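PDB 3WEC: cytochrome P450 from Rhodococcus erythropolis, which catalyses N-hydroxylation of the quinoline ring of an aurachin RE biosynthetic intermediate as a haem-dependent monooxygenase, a step that confers antibiotic activity on these alkaloids. Local coordinates for residues A[260-265]-A[293-299]; A[266-271]-A[385-391]; A[73-78]-A[187-191]; A[46-50]-A[322-327]; A[113-118]-A[230-234]. All coordinates share one frame; numbering follows the deposited sequence.

Contact 1: residues A[260-265]-A[293-299]; sequences NTIGNM and VLRFEPP
N260 lies opposite P299 and M265 opposite V293, the two segments running in opposite senses, with the CA of N260 5.5 Å from the CA of P299 and the CA of M265 6.0 Å from the CA of V293. At the V293 end the packing is purely apolar. V293 CG1 presses on the M265 backbone, 3.7 Å from M265 CA, while V293 CG2 faces M265 CG; the two side chains cross at about a right angle. T261 splits its branches between two partners. With OG1 beside the backbone N (chi1 -55°) and CG2 anti to it, the methyl meets L294 CD2 at 3.8 Å, and OG1 leans on the ring of P299, 3.2 Å from P299 CG. The hydroxyl's hydrogen-bonding partner is T257 O, one turn back in its own helix. The helix of V293 and L294 is the K helix of the P450 fold, set here against the long helix 240-271; E292 and R295 are the glutamate and arginine of its ExxR motif and form a salt bridge, the R295 side chain staying clear of segment 260-265. Where that helix ends, E297 crosses N264 at about a right angle, CB of E297 3.9 Å from CB of N264, with amide and carboxylate planes 36° apart. Their polar ends share R400: N264 ND2 donates to R400 O, and E297 OE1, carried off by a bend at chi2 (-81°), forms a salt bridge with R400 NH2 and also bonds Y27 OH. P299 touches the haem, and its CB packs 3.7 Å from N260 CB.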
# COMPACT_ATOMS: atom_id res chain seq x y z
N ASN A 260 -1.31 6.54 4.37
CA ASN A 260 -2.33 5.96 5.25
C ASN A 260 -1.69 5.53 6.55
O ASN A 260 -2.26 5.71 7.60
CB ASN A 260 -3.02 4.75 4.58
CG ASN A 260 -4.18 5.15 3.70
OD1 ASN A 260 -4.55 6.33 3.62
ND2 ASN A 260 -4.80 4.17 3.05
N THR A 261 -0.52 4.92 6.47
CA THR A 261 0.19 4.45 7.64
C THR A 261 0.69 5.55 8.58
O THR A 261 0.72 5.34 9.76
CB THR A 261 1.39 3.55 7.26
OG1 THR A 261 0.91 2.49 6.43
CG2 THR A 261 2.00 2.97 8.51
N ILE A 262 1.12 6.69 8.04
CA ILE A 262 1.46 7.83 8.85
C ILE A 262 0.21 8.28 9.63
O ILE A 262 0.29 8.57 10.84
CB ILE A 262 1.89 9.04 7.95
CG1 ILE A 262 3.03 8.67 7.03
CG2 ILE A 262 2.16 10.30 8.79
CD1 ILE A 262 4.34 9.32 7.39
N GLY A 263 -0.94 8.36 8.93
CA GLY A 263 -2.20 8.77 9.60
C GLY A 263 -2.65 7.81 10.69
O GLY A 263 -2.92 8.22 11.81
N ASN A 264 -2.69 6.52 10.34
CA ASN A 264 -2.98 5.43 11.27
C ASN A 264 -1.99 5.35 12.44
O ASN A 264 -2.38 5.04 13.53
CB ASN A 264 -2.98 4.10 10.49
CG ASN A 264 -4.20 3.92 9.63
OD1 ASN A 264 -5.23 4.65 9.75
ND2 ASN A 264 -4.14 2.94 8.76
N MET A 265 -0.70 5.62 12.19
CA MET A 265 0.31 5.63 13.26
C MET A 265 -0.06 6.67 14.29
O MET A 265 -0.08 6.40 15.50
CB MET A 265 1.71 5.94 12.71
CG MET A 265 2.79 5.88 13.78
SD MET A 265 4.40 6.29 13.13
CE MET A 265 4.88 4.73 12.42
N VAL A 293 2.63 -1.04 14.41
CA VAL A 293 1.66 -0.16 13.75
C VAL A 293 1.13 -0.89 12.50
O VAL A 293 -0.09 -1.10 12.34
CB VAL A 293 2.31 1.22 13.43
CG1 VAL A 293 1.42 2.11 12.61
CG2 VAL A 293 2.72 1.93 14.72
N LEU A 294 2.05 -1.34 11.67
CA LEU A 294 1.69 -1.91 10.36
C LEU A 294 0.85 -3.16 10.54
O LEU A 294 -0.07 -3.42 9.72
CB LEU A 294 2.94 -2.21 9.51
CG LEU A 294 3.65 -1.09 8.75
CD1 LEU A 294 5.04 -1.52 8.35
CD2 LEU A 294 2.95 -0.60 7.50
N ARG A 295 1.13 -3.90 11.62
CA ARG A 295 0.33 -5.07 12.01
C ARG A 295 -1.07 -4.69 12.54
O ARG A 295 -2.07 -5.23 12.07
CB ARG A 295 1.05 -5.95 13.05
CG ARG A 295 0.32 -7.26 13.27
CD ARG A 295 0.72 -7.97 14.57
NE ARG A 295 0.46 -7.24 15.81
CZ ARG A 295 -0.72 -7.18 16.45
NH1 ARG A 295 -1.81 -7.76 15.97
NH2 ARG A 295 -0.81 -6.53 17.61
N PHE A 296 -1.10 -3.79 13.52
CA PHE A 296 -2.33 -3.31 14.19
C PHE A 296 -3.20 -2.48 13.27
O PHE A 296 -4.42 -2.56 13.34
CB PHE A 296 -1.95 -2.47 15.44
CG PHE A 296 -3.09 -2.22 16.38
CD1 PHE A 296 -3.56 -3.22 17.22
CD2 PHE A 296 -3.67 -0.96 16.47
CE1 PHE A 296 -4.61 -2.97 18.12
CE2 PHE A 296 -4.73 -0.71 17.36
CZ PHE A 296 -5.19 -1.72 18.20
N GLU A 297 -2.60 -1.64 12.44
CA GLU A 297 -3.40 -0.81 11.55
C GLU A 297 -2.77 -0.77 10.16
O GLU A 297 -2.16 0.23 9.79
CB GLU A 297 -3.54 0.62 12.11
CG GLU A 297 -4.48 0.77 13.32
CD GLU A 297 -5.95 0.84 12.96
OE1 GLU A 297 -6.31 0.58 11.79
OE2 GLU A 297 -6.78 1.12 13.86
N PRO A 298 -2.93 -1.85 9.38
CA PRO A 298 -2.25 -1.93 8.07
C PRO A 298 -2.91 -0.98 7.10
O PRO A 298 -4.08 -0.66 7.25
CB PRO A 298 -2.45 -3.40 7.65
CG PRO A 298 -3.23 -4.06 8.76
CD PRO A 298 -3.86 -2.98 9.59
N PRO A 299 -2.14 -0.45 6.12
CA PRO A 299 -2.81 0.52 5.23
C PRO A 299 -3.68 -0.20 4.19
O PRO A 299 -4.69 0.36 3.71
CB PRO A 299 -1.64 1.27 4.59
CG PRO A 299 -0.52 0.27 4.60
CD PRO A 299 -0.70 -0.57 5.84

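Contact 2: residues A[266-271]-A[385-391]; sequences LITFSR and IEVAEPI
S270 and V387 make the central polar link between helix 266-271 and strand 385-387, whose axes run at 108° to each other. V387 N donates to S270 OG at 2.7 Å; the serine oxygen stands anti to its own backbone N (chi1 -174°), carrying it out to the strand. Beside this bond, S270 CA makes a CA-H...O contact with I385 O at 3.4 Å. The charged link is a side-on salt bridge between R271 and E389: NE meets OE1 at 3.0 Å, NH2 the syn lone pair of OE2 at 3.1 Å, the guanidinium and carboxylate planes only 8° apart. Among apolar contacts, L266 CD1 packs on I385 CD1 at 3.9 Å, V387 CG1 sits near the L266 carbonyl, and I267 meets I391 tip to tip, its CG2 closer to I391 CD1 than usual van der Waals contact. The end of the long helix 240-271 thus rests on the antiparallel sheet of strands 384-387 and 407-410; E386 pairs with the latter, leaving V387 N for S270. Two nitrogens gripping two oxygens in nearly one plane fix the rotation of the R271 head, and I267 CG2 lies over the centre of one guanidinium face.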
# COMPACT_ATOMS: atom_id res chain seq x y z
N LEU A 266 -0.35 7.86 13.78
CA LEU A 266 -0.83 8.99 14.57
C LEU A 266 -2.08 8.67 15.45
O LEU A 266 -2.04 8.81 16.67
CB LEU A 266 -1.08 10.17 13.61
CG LEU A 266 -0.02 11.26 13.43
CD1 LEU A 266 1.29 11.07 14.21
CD2 LEU A 266 0.25 11.60 11.98
N ILE A 267 -3.15 8.21 14.80
CA ILE A 267 -4.37 7.76 15.47
C ILE A 267 -4.05 6.75 16.57
O ILE A 267 -4.60 6.82 17.63
CB ILE A 267 -5.36 7.11 14.45
CG1 ILE A 267 -5.71 8.10 13.33
CG2 ILE A 267 -6.61 6.56 15.14
CD1 ILE A 267 -6.33 7.49 12.09
N THR A 268 -3.16 5.79 16.27
CA THR A 268 -2.82 4.72 17.24
C THR A 268 -2.01 5.19 18.47
O THR A 268 -2.30 4.80 19.60
CB THR A 268 -2.11 3.56 16.49
OG1 THR A 268 -2.87 3.21 15.34
CG2 THR A 268 -1.95 2.32 17.36
N PHE A 269 -1.01 6.03 18.28
CA PHE A 269 -0.34 6.61 19.46
C PHE A 269 -1.19 7.63 20.25
O PHE A 269 -0.92 7.88 21.42
CB PHE A 269 1.04 7.18 19.09
CG PHE A 269 2.07 6.11 18.79
CD1 PHE A 269 2.36 5.12 19.71
CD2 PHE A 269 2.75 6.12 17.59
CE1 PHE A 269 3.31 4.14 19.44
CE2 PHE A 269 3.70 5.14 17.31
CZ PHE A 269 3.98 4.15 18.24
N SER A 270 -2.22 8.18 19.62
CA SER A 270 -3.19 9.05 20.30
C SER A 270 -4.05 8.18 21.22
O SER A 270 -4.30 8.52 22.38
CB SER A 270 -4.09 9.75 19.28
OG SER A 270 -4.95 10.71 19.89
N ARG A 271 -4.47 7.04 20.68
CA ARG A 271 -5.29 6.13 21.44
C ARG A 271 -4.52 5.35 22.52
O ARG A 271 -5.13 4.87 23.46
CB ARG A 271 -6.00 5.19 20.48
CG ARG A 271 -7.21 5.84 19.83
CD ARG A 271 -7.62 5.03 18.62
NE ARG A 271 -8.78 5.60 17.95
CZ ARG A 271 -9.29 5.11 16.81
NH1 ARG A 271 -8.74 4.05 16.23
NH2 ARG A 271 -10.33 5.69 16.26
N ILE A 385 0.93 13.03 21.46
CA ILE A 385 0.13 13.35 20.28
C ILE A 385 -1.31 12.93 20.55
O ILE A 385 -1.57 11.89 21.15
CB ILE A 385 0.72 12.78 18.94
CG1 ILE A 385 -0.25 11.83 18.23
CG2 ILE A 385 2.12 12.19 19.11
CD1 ILE A 385 -0.97 12.50 17.08
N GLU A 386 -2.24 13.78 20.17
CA GLU A 386 -3.65 13.44 20.26
C GLU A 386 -4.41 13.87 19.01
O GLU A 386 -4.34 15.03 18.59
CB GLU A 386 -4.26 14.03 21.51
CG GLU A 386 -3.80 15.45 21.78
CD GLU A 386 -3.58 15.74 23.26
OE1 GLU A 386 -4.57 15.96 23.98
OE2 GLU A 386 -2.39 15.77 23.68
N VAL A 387 -5.16 12.93 18.44
CA VAL A 387 -5.97 13.22 17.27
C VAL A 387 -7.44 13.40 17.68
O VAL A 387 -7.92 12.73 18.60
CB VAL A 387 -5.80 12.13 16.18
CG1 VAL A 387 -4.33 11.78 15.99
CG2 VAL A 387 -6.61 10.88 16.50
N ALA A 388 -8.14 14.31 17.03
CA ALA A 388 -9.53 14.54 17.37
C ALA A 388 -10.40 13.40 16.82
O ALA A 388 -10.28 13.03 15.66
CB ALA A 388 -10.00 15.90 16.85
N GLU A 389 -11.25 12.85 17.69
CA GLU A 389 -12.17 11.76 17.38
C GLU A 389 -13.58 12.37 17.17
O GLU A 389 -13.90 13.39 17.80
CB GLU A 389 -12.21 10.76 18.55
CG GLU A 389 -10.85 10.21 19.01
CD GLU A 389 -10.35 9.01 18.20
OE1 GLU A 389 -9.29 8.46 18.54
OE2 GLU A 389 -11.02 8.58 17.24
N PRO A 390 -14.42 11.77 16.29
CA PRO A 390 -14.19 10.55 15.51
C PRO A 390 -13.43 10.80 14.22
O PRO A 390 -13.38 11.92 13.72
CB PRO A 390 -15.59 10.07 15.17
CG PRO A 390 -16.40 11.32 15.10
CD PRO A 390 -15.81 12.26 16.12
N ILE A 391 -12.87 9.73 13.68
CA ILE A 391 -12.11 9.83 12.47
C ILE A 391 -12.92 9.45 11.23
O ILE A 391 -13.58 8.41 11.20
CB ILE A 391 -10.82 9.00 12.57
CG1 ILE A 391 -9.94 9.57 13.69
CG2 ILE A 391 -10.06 9.03 11.26
CD1 ILE A 391 -9.23 8.51 14.46

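Contact 3: residues A[73-78]-A[187-191]; sequences FFDHLT and DINFA
F74 and F73 both turn a ring edge to I188: I188 CD1 lies near the plane of each, 4.0 Å from F74 CE1 and 4.5 Å from F73 CE2. One face of the F74 ring is taken within its own helix by F73 CD2, 3.8 Å above the plane and displaced toward the rim. The third ring, F190, is also met edge-on, with L77 CD1 3.9 Å from F190 CE2; T78 OG1 approaches the same rim more distantly. That hydroxyl has a weak hydrogen bond to F74 O in the turn before. L77 thus stands between two partners, touching the F190 edge with CD1 in the ring plane and meeting I188 tip to tip, CD1 to CD1 at 4.0 Å. I188 gets there with CG1 beside its backbone N (chi1 -45°) and the rest of the chain extended toward the helix. Backbones stay far apart, the CA of T78 9.3 Å from the CA of F190, so side-chain ends alone bridge the segments. D187, just before I188, is anchored through its carboxylate to the backbone N of G398 and of L399. Helix 73-81 corresponds to the B' helix of P450s and 187-191 lies in the F-G loop, the pair that roofs the substrate pocket; here D187 and I188 touch the bound aurachin intermediate.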
# COMPACT_ATOMS: atom_id res chain seq x y z
N PHE A 73 -13.06 -11.17 -12.72
CA PHE A 73 -13.42 -10.47 -11.49
C PHE A 73 -14.05 -9.09 -11.68
O PHE A 73 -15.02 -8.75 -10.98
CB PHE A 73 -12.25 -10.38 -10.52
CG PHE A 73 -12.55 -9.54 -9.31
CD1 PHE A 73 -13.55 -9.91 -8.43
CD2 PHE A 73 -11.86 -8.36 -9.09
CE1 PHE A 73 -13.86 -9.13 -7.34
CE2 PHE A 73 -12.15 -7.58 -8.00
CZ PHE A 73 -13.15 -7.96 -7.12
N PHE A 74 -13.49 -8.29 -12.59
CA PHE A 74 -13.98 -6.93 -12.81
C PHE A 74 -15.27 -6.94 -13.57
O PHE A 74 -16.18 -6.15 -13.29
CB PHE A 74 -12.95 -6.08 -13.53
CG PHE A 74 -11.65 -5.95 -12.78
CD1 PHE A 74 -11.62 -5.33 -11.55
CD2 PHE A 74 -10.48 -6.47 -13.31
CE1 PHE A 74 -10.44 -5.22 -10.84
CE2 PHE A 74 -9.28 -6.35 -12.61
CZ PHE A 74 -9.26 -5.73 -11.38
N ASP A 75 -15.37 -7.84 -14.54
CA ASP A 75 -16.62 -8.05 -15.22
C ASP A 75 -17.67 -8.31 -14.14
O ASP A 75 -18.70 -7.65 -14.13
CB ASP A 75 -16.54 -9.21 -16.23
CG ASP A 75 -15.63 -8.90 -17.42
OD1 ASP A 75 -15.15 -7.75 -17.55
OD2 ASP A 75 -15.37 -9.80 -18.24
N HIS A 76 -17.37 -9.21 -13.20
CA HIS A 76 -18.36 -9.58 -12.19
C HIS A 76 -18.67 -8.44 -11.26
O HIS A 76 -19.83 -8.17 -10.97
CB HIS A 76 -17.96 -10.84 -11.42
CG HIS A 76 -19.13 -11.50 -10.69
ND1 HIS A 76 -19.18 -11.63 -9.35
CD2 HIS A 76 -20.31 -12.06 -11.18
CE1 HIS A 76 -20.33 -12.23 -9.00
NE2 HIS A 76 -21.02 -12.50 -10.12
N LEU A 77 -17.63 -7.73 -10.83
CA LEU A 77 -17.77 -6.64 -9.85
C LEU A 77 -18.65 -5.53 -10.39
O LEU A 77 -19.53 -5.03 -9.70
CB LEU A 77 -16.40 -6.07 -9.53
CG LEU A 77 -16.06 -5.62 -8.12
CD1 LEU A 77 -14.89 -4.64 -8.19
CD2 LEU A 77 -17.24 -5.01 -7.39
N THR A 78 -18.39 -5.18 -11.64
CA THR A 78 -19.01 -4.12 -12.40
C THR A 78 -20.49 -4.39 -12.62
O THR A 78 -21.34 -3.50 -12.44
CB THR A 78 -18.19 -3.95 -13.72
OG1 THR A 78 -16.95 -3.27 -13.43
CG2 THR A 78 -18.94 -3.23 -14.79
N ASP A 187 -6.63 1.93 -5.30
CA ASP A 187 -7.77 1.28 -4.70
C ASP A 187 -8.94 1.30 -5.69
O ASP A 187 -8.95 2.09 -6.66
CB ASP A 187 -8.08 1.94 -3.34
CG ASP A 187 -8.88 1.03 -2.37
OD1 ASP A 187 -9.41 -0.05 -2.73
OD2 ASP A 187 -9.05 1.45 -1.21
N ILE A 188 -9.91 0.42 -5.46
CA ILE A 188 -11.15 0.46 -6.22
C ILE A 188 -12.14 1.34 -5.46
O ILE A 188 -12.36 1.13 -4.27
CB ILE A 188 -11.74 -0.95 -6.44
CG1 ILE A 188 -10.65 -1.94 -6.86
CG2 ILE A 188 -12.93 -0.88 -7.41
CD1 ILE A 188 -11.17 -3.26 -7.41
N ASN A 189 -12.76 2.29 -6.16
CA ASN A 189 -13.77 3.18 -5.57
C ASN A 189 -14.77 3.59 -6.63
O ASN A 189 -14.41 4.34 -7.55
CB ASN A 189 -13.13 4.44 -5.02
CG ASN A 189 -14.02 5.17 -4.00
OD1 ASN A 189 -13.71 5.20 -2.83
ND2 ASN A 189 -15.13 5.74 -4.46
N PHE A 190 -16.00 3.11 -6.49
CA PHE A 190 -17.09 3.43 -7.39
C PHE A 190 -17.86 4.63 -6.88
O PHE A 190 -19.02 4.84 -7.23
CB PHE A 190 -18.06 2.26 -7.45
CG PHE A 190 -17.54 1.08 -8.18
CD1 PHE A 190 -17.78 0.94 -9.53
CD2 PHE A 190 -16.81 0.11 -7.51
CE1 PHE A 190 -17.29 -0.16 -10.22
CE2 PHE A 190 -16.31 -1.00 -8.19
CZ PHE A 190 -16.55 -1.13 -9.55
N ALA A 191 -17.25 5.41 -6.00
CA ALA A 191 -17.90 6.67 -5.59
C ALA A 191 -17.02 7.81 -6.09
O ALA A 191 -16.47 8.60 -5.29
CB ALA A 191 -18.11 6.73 -4.07

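Contact 4: residues A[46-50]-A[322-327]; sequences AWIVA and DAVMVL
W47 starts from a strand that lies parallel to 323-326, and its side chain tracks back along the neighbour toward D322. CB packs on V324 CG2 at 4.0 Å. CG swings beside the backbone N (chi1 -71°), which brings CD1 past A323 O, at the ring edge, and to 3.5 Å from D322 OD2. NE1 then donates to that carboxylate oxygen at 2.7 Å; OD2 lies in the indole plane and is met on its anti side, with ring and carboxylate nearly coplanar (24°). CE2, next round the ring, is the last atom near D322. The main chains are joined by four bonds in the pattern of a parallel pair: W47 N to A323 O and M325 N to W47 O, then V49 N to M325 O and L327 N to V49 O, the latter at 2.9 Å. The face that carries W47 also carries V49, whose CG2 packs on V324 CG1 at 3.9 Å. On the other face, I48 and M325 lie side by side, I48 CD1 3.6 Å from M325 CB; farther along, I48 CG2 meets L327 CD2 at 3.5 Å. Strand 47-49 pairs with 39-41 through I48 and H40, while V324 pairs on its far side with R305, a haem-binding residue. This is the mixed beta sheet of the P450 fold, the parallel pair lying inside it, with the M325 side chain about 5 Å from the bound substrate intermediate.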
# COMPACT_ATOMS: atom_id res chain seq x y z
N ALA A 46 -16.08 -12.26 -4.93
CA ALA A 46 -14.91 -13.05 -4.52
C ALA A 46 -15.07 -13.86 -3.22
O ALA A 46 -16.02 -13.68 -2.47
CB ALA A 46 -13.72 -12.12 -4.40
N TRP A 47 -14.11 -14.76 -2.98
CA TRP A 47 -13.94 -15.40 -1.68
C TRP A 47 -13.29 -14.45 -0.72
O TRP A 47 -12.53 -13.58 -1.13
CB TRP A 47 -13.06 -16.63 -1.86
CG TRP A 47 -13.82 -17.70 -2.60
CD1 TRP A 47 -13.92 -17.87 -3.99
CD2 TRP A 47 -14.66 -18.74 -2.02
NE1 TRP A 47 -14.73 -18.92 -4.29
CE2 TRP A 47 -15.21 -19.50 -3.16
CE3 TRP A 47 -14.99 -19.13 -0.73
CZ2 TRP A 47 -16.06 -20.60 -2.98
CZ3 TRP A 47 -15.85 -20.22 -0.55
CH2 TRP A 47 -16.37 -20.95 -1.65
N ILE A 48 -13.58 -14.62 0.57
CA ILE A 48 -12.99 -13.78 1.63
C ILE A 48 -12.30 -14.69 2.62
O ILE A 48 -12.87 -15.66 3.06
CB ILE A 48 -14.06 -12.93 2.36
CG1 ILE A 48 -15.02 -12.24 1.37
CG2 ILE A 48 -13.42 -11.88 3.26
CD1 ILE A 48 -14.40 -11.22 0.42
N VAL A 49 -11.05 -14.38 2.97
CA VAL A 49 -10.25 -15.26 3.82
C VAL A 49 -9.73 -14.50 5.05
O VAL A 49 -9.12 -13.43 4.89
CB VAL A 49 -9.06 -15.87 3.04
CG1 VAL A 49 -8.13 -16.64 3.98
CG2 VAL A 49 -9.55 -16.79 1.94
N ALA A 50 -9.96 -15.05 6.26
CA ALA A 50 -9.80 -14.27 7.50
C ALA A 50 -8.71 -14.72 8.49
O ALA A 50 -8.22 -13.92 9.30
CB ALA A 50 -11.16 -14.14 8.21
N ASP A 322 -11.60 -18.15 -9.81
CA ASP A 322 -12.27 -17.42 -8.74
C ASP A 322 -11.29 -16.40 -8.16
O ASP A 322 -10.09 -16.67 -8.05
CB ASP A 322 -12.73 -18.35 -7.62
CG ASP A 322 -14.08 -19.06 -7.92
OD1 ASP A 322 -14.51 -19.14 -9.09
OD2 ASP A 322 -14.68 -19.55 -6.94
N ALA A 323 -11.83 -15.23 -7.82
CA ALA A 323 -11.10 -14.19 -7.09
C ALA A 323 -11.15 -14.47 -5.59
O ALA A 323 -12.18 -14.91 -5.06
CB ALA A 323 -11.70 -12.84 -7.39
N VAL A 324 -10.03 -14.24 -4.92
CA VAL A 324 -9.89 -14.49 -3.50
C VAL A 324 -9.31 -13.22 -2.88
O VAL A 324 -8.26 -12.71 -3.30
CB VAL A 324 -8.94 -15.67 -3.22
CG1 VAL A 324 -8.64 -15.80 -1.73
CG2 VAL A 324 -9.53 -16.97 -3.75
N MET A 325 -10.04 -12.71 -1.90
CA MET A 325 -9.71 -11.52 -1.18
C MET A 325 -9.02 -11.95 0.10
O MET A 325 -9.65 -12.58 0.96
CB MET A 325 -11.02 -10.82 -0.83
CG MET A 325 -11.03 -9.35 -1.11
SD MET A 325 -10.92 -9.09 -2.89
CE MET A 325 -12.65 -8.68 -3.16
N VAL A 326 -7.75 -11.64 0.27
CA VAL A 326 -7.05 -12.09 1.46
C VAL A 326 -7.04 -10.98 2.52
O VAL A 326 -6.44 -9.94 2.29
CB VAL A 326 -5.60 -12.53 1.13
CG1 VAL A 326 -4.82 -12.82 2.40
CG2 VAL A 326 -5.62 -13.75 0.23
N LEU A 327 -7.70 -11.21 3.66
CA LEU A 327 -7.80 -10.16 4.70
C LEU A 327 -6.57 -10.07 5.58
O LEU A 327 -6.54 -10.62 6.68
CB LEU A 327 -9.02 -10.37 5.59
CG LEU A 327 -10.35 -9.66 5.35
CD1 LEU A 327 -10.62 -9.26 3.90
CD2 LEU A 327 -11.44 -10.58 5.87

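Contact 5: residues A[113-118]-A[230-234]; sequences GLVSDA and EVSHG
H233 lays its imidazole against helix 113-118 and is held at an edge and on a face. At the edge, NE2 donates to D117 OD2 at 2.9 Å, with an N-H...O angle of 151°; the oxygen is met on its anti side and the carboxylate plane is turned 35° from the ring. Over one face comes L114 CD2, a CH-pi contact 3.6 Å from the ring centroid and displaced toward CG and ND1. H233 CE1 approaches G113 O at 3.3 Å, obliquely to the ring. V231 lies deeper: CG2 packs 3.7 Å from L114 O and 3.8 Å from D117 CG, and its CB faces A118 CB at 4.5 Å. In the next shell, D117 is placed by its own torsion, CG anti to the backbone N (chi1 174°), and by R121, whose NE forms a salt bridge with OD1. With an arginine on one oxygen and the imidazole N-H on the other, the carboxylate has both oxygens engaged and would probably be stabilised as the anion. L114, for its part, also touches D236 and L238 farther along the loop. V231 is the first residue beyond helix 224-230, and A118 touches R227 and L228 of that helix. The contact therefore ties helix 107-121, the C helix of P450s, whose R112 binds haem, to the connection between helix 224-230 and the long helix 240-271.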
# COMPACT_ATOMS: atom_id res chain seq x y z
N GLY A 113 12.80 -9.27 -11.26
CA GLY A 113 14.23 -9.34 -11.16
C GLY A 113 14.91 -8.09 -11.69
O GLY A 113 15.80 -7.54 -11.04
N LEU A 114 14.49 -7.63 -12.87
CA LEU A 114 15.08 -6.46 -13.47
C LEU A 114 14.75 -5.22 -12.63
O LEU A 114 15.64 -4.46 -12.28
CB LEU A 114 14.58 -6.30 -14.93
CG LEU A 114 14.94 -7.43 -15.89
CD1 LEU A 114 14.29 -7.31 -17.27
CD2 LEU A 114 16.45 -7.50 -15.99
N VAL A 115 13.50 -5.08 -12.24
CA VAL A 115 13.07 -3.91 -11.49
C VAL A 115 13.73 -3.86 -10.10
O VAL A 115 14.35 -2.86 -9.75
CB VAL A 115 11.55 -3.86 -11.42
CG1 VAL A 115 11.08 -2.83 -10.43
CG2 VAL A 115 10.96 -3.61 -12.80
N SER A 116 13.66 -4.94 -9.34
CA SER A 116 14.22 -4.91 -8.00
C SER A 116 15.72 -4.74 -7.99
O SER A 116 16.27 -4.31 -6.97
CB SER A 116 13.89 -6.18 -7.24
OG SER A 116 14.31 -7.31 -7.96
N ASP A 117 16.40 -5.11 -9.09
CA ASP A 117 17.86 -4.88 -9.16
C ASP A 117 18.10 -3.34 -9.21
O ASP A 117 18.84 -2.76 -8.41
CB ASP A 117 18.49 -5.68 -10.33
CG ASP A 117 19.96 -5.38 -10.55
OD1 ASP A 117 20.43 -4.35 -10.03
OD2 ASP A 117 20.69 -6.19 -11.21
N ALA A 118 17.39 -2.66 -10.11
CA ALA A 118 17.51 -1.21 -10.18
C ALA A 118 16.99 -0.53 -8.91
O ALA A 118 17.48 0.53 -8.52
CB ALA A 118 16.77 -0.70 -11.39
N GLU A 230 19.55 1.26 -17.34
CA GLU A 230 20.88 0.58 -17.36
C GLU A 230 20.86 -0.89 -16.98
O GLU A 230 21.83 -1.60 -17.24
CB GLU A 230 21.87 1.26 -16.44
CG GLU A 230 22.37 2.62 -16.88
CD GLU A 230 22.90 3.43 -15.71
OE1 GLU A 230 22.68 3.02 -14.54
OE2 GLU A 230 23.55 4.48 -15.96
N VAL A 231 19.79 -1.36 -16.32
CA VAL A 231 19.77 -2.73 -15.81
C VAL A 231 19.82 -3.78 -16.94
O VAL A 231 19.06 -3.69 -17.90
CB VAL A 231 18.65 -2.95 -14.76
CG1 VAL A 231 17.26 -2.90 -15.39
CG2 VAL A 231 18.87 -4.24 -14.00
N SER A 232 20.74 -4.74 -16.83
CA SER A 232 20.93 -5.76 -17.86
C SER A 232 21.33 -7.11 -17.26
O SER A 232 22.43 -7.23 -16.69
CB SER A 232 21.95 -5.29 -18.92
OG SER A 232 22.65 -6.37 -19.54
N HIS A 233 20.45 -8.11 -17.41
CA HIS A 233 20.66 -9.46 -16.85
C HIS A 233 21.00 -10.48 -17.93
O HIS A 233 20.17 -11.33 -18.27
CB HIS A 233 19.41 -9.92 -16.07
CG HIS A 233 19.18 -9.20 -14.76
ND1 HIS A 233 18.24 -9.60 -13.88
CD2 HIS A 233 19.78 -8.08 -14.19
CE1 HIS A 233 18.24 -8.78 -12.81
NE2 HIS A 233 19.19 -7.86 -13.00
N GLY A 234 22.21 -10.38 -18.47
CA GLY A 234 22.70 -11.26 -19.55
C GLY A 234 21.94 -11.01 -20.85
O GLY A 234 21.31 -11.92 -21.39

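In the fold
Contacts 1 and 2 share helix 240-271 and touch where T268 meets F296 and E297, yet contact 1 is wholly buried beside the haem, whereas contact 2 opens toward the surface and carries a salt bridge. Contacts 3 and 4 also touch, F73 packing on A323, M325 and A46; both are buried near the substrate, contact 3 through apolar side-chain ends and contact 4 largely through strand hydrogen bonds. Contact 5 stands apart, its centre about 31 Å from that of contact 1 on the opposite side of the chain's centre, and like contact 2 combines a buried apolar part with a polar link from an exposed side chain to a carboxylate.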